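Local structure of RxLR effector protein 54 (5L7S) at residues Ala218-Phe232 / Trp254-Asp266. The protein binds the host autophagy protein ATG8CL through a C-terminal ATG8-interacting motif and stimulates autophagosome formation, co-opting host autophagy for the pathogen. Residues are numbered along the deposited sequence; the frame is centred on the assembly and turned at random.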
loop_
_atom_site.group_PDB
_atom_site.type_symbol
_atom_site.label_atom_id
_atom_site.label_comp_id
_atom_site.label_asym_id
_atom_site.label_seq_id
_atom_site.Cartn_x
_atom_site.Cartn_y
_atom_site.Cartn_z
ATOM N N ALA A 218 -19.114 -5.529 -5.581
ATOM C CA ALA A 218 -20.297 -5.843 -4.775
ATOM C C ALA A 218 -19.956 -6.646 -3.518
ATOM O O ALA A 218 -20.570 -6.446 -2.473
ATOM C CB ALA A 218 -21.325 -6.588 -5.613
ATOM N N ASP A 219 -18.979 -7.548 -3.627
ATOM C CA ASP A 219 -18.499 -8.327 -2.479
ATOM C C ASP A 219 -17.722 -7.458 -1.489
ATOM O O ASP A 219 -17.833 -7.656 -0.278
ATOM C CB ASP A 219 -17.628 -9.511 -2.933
ATOM C CG ASP A 219 -18.390 -10.519 -3.795
ATOM O OD1 ASP A 219 -19.641 -10.483 -3.836
ATOM O OD2 ASP A 219 -17.727 -11.354 -4.442
ATOM N N VAL A 220 -16.943 -6.508 -2.006
ATOM C CA VAL A 220 -16.181 -5.568 -1.169
ATOM C C VAL A 220 -17.093 -4.632 -0.359
ATOM O O VAL A 220 -16.829 -4.382 0.821
ATOM C CB VAL A 220 -15.157 -4.766 -2.014
ATOM C CG1 VAL A 220 -14.563 -3.599 -1.230
ATOM C CG2 VAL A 220 -14.048 -5.693 -2.487
ATOM N N TRP A 221 -18.149 -4.121 -0.992
ATOM C CA TRP A 221 -19.156 -3.315 -0.294
ATOM C C TRP A 221 -19.898 -4.127 0.759
ATOM O O TRP A 221 -20.172 -3.627 1.847
ATOM C CB TRP A 221 -20.188 -2.741 -1.272
ATOM C CG TRP A 221 -19.652 -1.755 -2.265
ATOM C CD1 TRP A 221 -18.577 -0.931 -2.111
ATOM C CD2 TRP A 221 -20.196 -1.468 -3.556
ATOM N NE1 TRP A 221 -18.402 -0.159 -3.233
ATOM C CE2 TRP A 221 -19.388 -0.463 -4.136
ATOM C CE3 TRP A 221 -21.287 -1.965 -4.284
ATOM C CZ2 TRP A 221 -19.634 0.052 -5.416
ATOM C CZ3 TRP A 221 -21.529 -1.458 -5.557
ATOM C CH2 TRP A 221 -20.704 -0.458 -6.110
ATOM N N LEU A 222 -20.226 -5.373 0.421
ATOM C CA LEU A 222 -20.992 -6.253 1.308
ATOM C C LEU A 222 -20.187 -6.647 2.541
ATOM O O LEU A 222 -20.729 -6.661 3.646
ATOM C CB LEU A 222 -21.454 -7.508 0.560
ATOM C CG LEU A 222 -22.571 -8.322 1.212
ATOM C CD1 LEU A 222 -23.883 -7.550 1.174
ATOM C CD2 LEU A 222 -22.718 -9.669 0.520
ATOM N N LYS A 223 -18.901 -6.953 2.352
ATOM C CA LYS A 223 -17.982 -7.206 3.473
ATOM C C LYS A 223 -17.794 -5.961 4.344
ATOM O O LYS A 223 -17.726 -6.068 5.567
ATOM C CB LYS A 223 -16.618 -7.692 2.976
ATOM C CG LYS A 223 -15.666 -8.107 4.094
ATOM C CD LYS A 223 -14.345 -8.617 3.546
ATOM C CE LYS A 223 -13.319 -8.784 4.654
ATOM N NZ LYS A 223 -12.027 -9.300 4.125
ATOM N N ALA A 224 -17.714 -4.793 3.708
ATOM C CA ALA A 224 -17.649 -3.512 4.421
ATOM C C ALA A 224 -19.005 -3.048 4.980
ATOM O O ALA A 224 -19.074 -2.001 5.622
ATOM C CB ALA A 224 -17.065 -2.442 3.512
ATOM N N ARG A 225 -20.072 -3.807 4.711
ATOM C CA ARG A 225 -21.415 -3.556 5.237
ATOM C C ARG A 225 -21.969 -2.196 4.799
ATOM O O ARG A 225 -22.712 -1.553 5.541
ATOM C CB ARG A 225 -21.442 -3.704 6.768
ATOM C CG ARG A 225 -20.877 -5.024 7.284
ATOM C CD ARG A 225 -20.939 -5.111 8.803
ATOM N NE ARG A 225 -22.318 -5.154 9.299
ATOM C CZ ARG A 225 -23.119 -6.224 9.278
ATOM N NH1 ARG A 225 -22.708 -7.395 8.778
ATOM N NH2 ARG A 225 -24.356 -6.121 9.763
ATOM N N GLU A 226 -21.621 -1.782 3.581
ATOM C CA GLU A 226 -22.030 -0.479 3.058
ATOM C C GLU A 226 -23.532 -0.498 2.796
ATOM O O GLU A 226 -24.057 -1.481 2.274
ATOM C CB GLU A 226 -21.289 -0.145 1.758
ATOM C CG GLU A 226 -19.769 -0.048 1.871
ATOM C CD GLU A 226 -19.267 1.237 2.511
ATOM O OE1 GLU A 226 -20.063 2.016 3.079
ATOM O OE2 GLU A 226 -18.044 1.470 2.447
ATOM N N THR A 227 -24.218 0.582 3.166
ATOM C CA THR A 227 -25.667 0.675 2.981
ATOM C C THR A 227 -26.006 0.905 1.505
ATOM O O THR A 227 -25.189 1.466 0.768
ATOM C CB THR A 227 -26.283 1.830 3.801
ATOM O OG1 THR A 227 -25.680 3.075 3.424
ATOM C CG2 THR A 227 -26.089 1.600 5.288
ATOM N N PRO A 228 -27.213 0.482 1.069
ATOM C CA PRO A 228 -27.695 0.848 -0.267
ATOM C C PRO A 228 -27.628 2.354 -0.539
ATOM O O PRO A 228 -27.328 2.757 -1.666
ATOM C CB PRO A 228 -29.147 0.358 -0.266
ATOM C CG PRO A 228 -29.148 -0.791 0.677
ATOM C CD PRO A 228 -28.126 -0.470 1.733
ATOM N N GLU A 229 -27.886 3.162 0.492
ATOM C CA GLU A 229 -27.845 4.620 0.377
ATOM C C GLU A 229 -26.430 5.127 0.090
ATOM O O GLU A 229 -26.249 6.009 -0.752
ATOM C CB GLU A 229 -28.409 5.296 1.637
ATOM C CG GLU A 229 -29.922 5.157 1.821
ATOM C CD GLU A 229 -30.351 3.952 2.651
ATOM O OE1 GLU A 229 -29.539 3.026 2.874
ATOM O OE2 GLU A 229 -31.525 3.927 3.081
ATOM N N GLU A 230 -25.437 4.567 0.779
ATOM C CA GLU A 230 -24.041 4.945 0.536
ATOM C C GLU A 230 -23.622 4.590 -0.898
ATOM O O GLU A 230 -23.052 5.430 -1.594
ATOM C CB GLU A 230 -23.099 4.307 1.571
ATOM C CG GLU A 230 -21.644 4.785 1.522
ATOM C CD GLU A 230 -21.428 6.197 2.053
ATOM O OE1 GLU A 230 -20.764 6.339 3.101
ATOM O OE2 GLU A 230 -21.892 7.172 1.421
ATOM N N VAL A 231 -23.948 3.377 -1.347
ATOM C CA VAL A 231 -23.580 2.923 -2.697
ATOM C C VAL A 231 -24.259 3.789 -3.766
ATOM O O VAL A 231 -23.616 4.195 -4.740
ATOM C CB VAL A 231 -23.902 1.425 -2.920
ATOM C CG1 VAL A 231 -23.604 1.008 -4.359
ATOM C CG2 VAL A 231 -23.097 0.557 -1.962
ATOM N N PHE A 232 -25.549 4.069 -3.573
ATOM C CA PHE A 232 -26.293 5.026 -4.412
ATOM C C PHE A 232 -25.555 6.367 -4.524
ATOM O O PHE A 232 -25.555 6.991 -5.588
ATOM C CB PHE A 232 -27.698 5.254 -3.833
ATOM C CG PHE A 232 -28.617 6.046 -4.726
ATOM C CD1 PHE A 232 -28.568 7.440 -4.751
ATOM C CD2 PHE A 232 -29.558 5.401 -5.520
ATOM C CE1 PHE A 232 -29.426 8.168 -5.567
ATOM C CE2 PHE A 232 -30.417 6.124 -6.337
ATOM C CZ PHE A 232 -30.352 7.509 -6.360
ATOM N N TRP A 254 -26.725 -1.411 -8.808
ATOM C CA TRP A 254 -27.171 -0.908 -7.507
ATOM C C TRP A 254 -28.338 -1.725 -6.950
ATOM O O TRP A 254 -28.339 -2.092 -5.773
ATOM C CB TRP A 254 -27.563 0.574 -7.568
ATOM C CG TRP A 254 -28.089 1.043 -6.250
ATOM C CD1 TRP A 254 -27.404 1.090 -5.075
ATOM C CD2 TRP A 254 -29.422 1.464 -5.956
ATOM N NE1 TRP A 254 -28.219 1.534 -4.069
ATOM C CE2 TRP A 254 -29.465 1.772 -4.580
ATOM C CE3 TRP A 254 -30.583 1.626 -6.724
ATOM C CZ2 TRP A 254 -30.624 2.239 -3.950
ATOM C CZ3 TRP A 254 -31.739 2.088 -6.098
ATOM C CH2 TRP A 254 -31.749 2.388 -4.722
ATOM N N LEU A 255 -29.320 -2.002 -7.801
ATOM C CA LEU A 255 -30.476 -2.806 -7.411
ATOM C C LEU A 255 -30.077 -4.223 -7.003
ATOM O O LEU A 255 -30.643 -4.769 -6.052
ATOM C CB LEU A 255 -31.505 -2.851 -8.543
ATOM C CG LEU A 255 -32.189 -1.514 -8.856
ATOM C CD1 LEU A 255 -32.868 -1.531 -10.222
ATOM C CD2 LEU A 255 -33.185 -1.149 -7.766
ATOM N N ARG A 256 -29.106 -4.805 -7.713
ATOM C CA ARG A 256 -28.584 -6.136 -7.375
ATOM C C ARG A 256 -27.821 -6.140 -6.056
ATOM O O ARG A 256 -27.974 -7.072 -5.261
ATOM C CB ARG A 256 -27.690 -6.695 -8.490
ATOM C CG ARG A 256 -28.416 -7.070 -9.775
ATOM C CD ARG A 256 -29.484 -8.133 -9.564
ATOM N NE ARG A 256 -30.010 -8.652 -10.828
ATOM C CZ ARG A 256 -31.129 -9.372 -10.959
ATOM N NH1 ARG A 256 -31.883 -9.687 -9.905
ATOM N NH2 ARG A 256 -31.507 -9.779 -12.165
ATOM N N TYR A 257 -27.003 -5.115 -5.818
ATOM C CA TYR A 257 -26.364 -4.966 -4.511
ATOM C C TYR A 257 -27.414 -4.835 -3.415
ATOM O O TYR A 257 -27.318 -5.498 -2.385
ATOM C CB TYR A 257 -25.421 -3.760 -4.445
ATOM C CG TYR A 257 -24.795 -3.640 -3.073
ATOM C CD1 TYR A 257 -23.772 -4.502 -2.684
ATOM C CD2 TYR A 257 -25.267 -2.713 -2.142
ATOM C CE1 TYR A 257 -23.217 -4.428 -1.418
ATOM C CE2 TYR A 257 -24.715 -2.631 -0.871
ATOM C CZ TYR A 257 -23.689 -3.490 -0.519
ATOM O OH TYR A 257 -23.129 -3.425 0.731
ATOM N N THR A 258 -28.405 -3.976 -3.649
ATOM C CA THR A 258 -29.466 -3.721 -2.676
ATOM C C THR A 258 -30.213 -4.994 -2.271
ATOM O O THR A 258 -30.517 -5.169 -1.090
ATOM C CB THR A 258 -30.469 -2.666 -3.194
ATOM O OG1 THR A 258 -29.769 -1.459 -3.522
ATOM C CG2 THR A 258 -31.529 -2.349 -2.145
ATOM N N GLN A 259 -30.494 -5.881 -3.226
ATOM C CA GLN A 259 -31.180 -7.143 -2.901
ATOM C C GLN A 259 -30.269 -8.102 -2.122
ATOM O O GLN A 259 -30.745 -8.827 -1.246
ATOM C CB GLN A 259 -31.810 -7.808 -4.144
ATOM C CG GLN A 259 -30.904 -8.666 -5.018
ATOM C CD GLN A 259 -31.682 -9.403 -6.090
ATOM O OE1 GLN A 259 -32.011 -8.840 -7.132
ATOM N NE2 GLN A 259 -31.981 -10.667 -5.837
ATOM N N THR A 260 -28.972 -8.094 -2.440
ATOM C CA THR A 260 -27.971 -8.835 -1.662
ATOM C C THR A 260 -27.934 -8.331 -0.220
ATOM O O THR A 260 -27.951 -9.127 0.717
ATOM C CB THR A 260 -26.552 -8.712 -2.265
ATOM O OG1 THR A 260 -26.590 -8.985 -3.671
ATOM C CG2 THR A 260 -25.588 -9.685 -1.593
ATOM N N TYR A 261 -27.902 -7.009 -0.059
ATOM C CA TYR A 261 -27.926 -6.367 1.260
ATOM C C TYR A 261 -29.165 -6.795 2.045
ATOM O O TYR A 261 -29.062 -7.242 3.187
ATOM C CB TYR A 261 -27.891 -4.843 1.109
ATOM C CG TYR A 261 -27.627 -4.083 2.386
ATOM C CD1 TYR A 261 -26.320 -3.809 2.802
ATOM C CD2 TYR A 261 -28.679 -3.609 3.169
ATOM C CE1 TYR A 261 -26.071 -3.101 3.972
ATOM C CE2 TYR A 261 -28.441 -2.898 4.339
ATOM C CZ TYR A 261 -27.137 -2.647 4.736
ATOM O OH TYR A 261 -26.902 -1.943 5.893
ATOM N N ARG A 262 -30.325 -6.669 1.404
ATOM C CA ARG A 262 -31.598 -7.134 1.955
ATOM C C ARG A 262 -31.554 -8.623 2.319
ATOM O O ARG A 262 -32.087 -9.017 3.346
ATOM C CB ARG A 262 -32.727 -6.869 0.951
ATOM C CG ARG A 262 -34.128 -7.215 1.432
ATOM C CD ARG A 262 -35.162 -6.829 0.386
ATOM N NE ARG A 262 -36.537 -6.965 0.872
ATOM C CZ ARG A 262 -37.150 -6.129 1.718
ATOM N NH1 ARG A 262 -36.525 -5.063 2.219
ATOM N NH2 ARG A 262 -38.410 -6.367 2.074
ATOM N N ASP A 263 -30.919 -9.440 1.482
ATOM C CA ASP A 263 -30.802 -10.881 1.741
ATOM C C ASP A 263 -29.864 -11.221 2.908
ATOM O O ASP A 263 -30.216 -12.039 3.758
ATOM C CB ASP A 263 -30.342 -11.625 0.478
ATOM C CG ASP A 263 -30.476 -13.144 0.603
ATOM O OD1 ASP A 263 -31.571 -13.621 0.974
ATOM O OD2 ASP A 263 -29.489 -13.862 0.321
ATOM N N LYS A 264 -28.690 -10.591 2.950
ATOM C CA LYS A 264 -27.606 -10.990 3.870
ATOM C C LYS A 264 -27.446 -10.165 5.155
ATOM O O LYS A 264 -26.851 -10.660 6.115
ATOM C CB LYS A 264 -26.265 -10.972 3.127
ATOM C CG LYS A 264 -26.176 -11.898 1.925
ATOM C CD LYS A 264 -26.288 -13.357 2.326
ATOM C CE LYS A 264 -25.889 -14.272 1.185
ATOM N NZ LYS A 264 -26.399 -15.649 1.409
ATOM N N ILE A 265 -27.943 -8.926 5.180
ATOM C CA ILE A 265 -27.603 -7.990 6.264
ATOM C C ILE A 265 -28.798 -7.404 7.025
ATOM O O ILE A 265 -28.803 -7.453 8.254
ATOM C CB ILE A 265 -26.670 -6.869 5.746
ATOM C CG1 ILE A 265 -25.345 -7.497 5.286
ATOM C CG2 ILE A 265 -26.438 -5.802 6.819
ATOM C CD1 ILE A 265 -24.287 -6.522 4.817
ATOM N N ASP A 266 -29.785 -6.847 6.320
ATOM C CA ASP A 266 -30.878 -6.110 6.977
ATOM C C ASP A 266 -32.257 -6.780 6.936
ATOM O O ASP A 266 -33.025 -6.627 7.888
ATOM C CB ASP A 266 -30.969 -4.694 6.400
ATOM C CG ASP A 266 -31.380 -3.655 7.442
ATOM O OD1 ASP A 266 -32.367 -3.878 8.172
ATOM O OD2 ASP A 266 -30.711 -2.602 7.525
#
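Two N-H groups grip Pro228 O from opposite faces of its carbonyl plane: the backbone N of Phe232, one helical turn on, and the indole NE1 of Trp254, 2.8 Å from that oxygen. Phe232 then turns a ring edge onto one face of the same indole, the planes 73° apart and CD2 3.7 Å from Trp254 CZ2, while Thr258 OG1 lies over the other face. The indole is thus held by its N-H and packed on both faces. Leu237 and Ala275 also touch it.

The second bond across the contact runs from Tyr257 OH to Glu226 O, at 2.6 Å and only 17° from the carbonyl plane. With chi1 at 179°, CG of Tyr257 trans to the main-chain nitrogen, the phenol reaches between the two helices of 218-232, among Ala218, Trp221, Leu222 and Val231. Trp221 meets it edge-to-face, the indole edge directed at the phenol face with ring centroids 5.5 Å apart; Trp221 NE1 is hydrogen-bonded to Glu203 OE1. The Glu226 carbonyl lies just beyond a Schellman motif at Arg225, and Thr227 OG1 caps the next helix by accepting from Glu230 N. By bonding Glu226 O, the phenol hydroxyl ties the connection between the two helices to 254-266.

Toward the C-terminal end of 254-266, Pro228 CD sits over the centre of the Tyr261 ring in a CH-pi contact, 3.5 Å from its centroid, and Ile265 CG2 lies over the opposite face. Leu222 plugs a hole formed by Tyr257, Thr260, Lys264 and Ile265, its CD2 3.6 Å from Thr260 CG2. The perpendicular Trp221–Tyr257 pair, buried where three helices meet, probably represents the signature tryptophan and tyrosine of the WY fold, here in the fifth WY-domain of the effector.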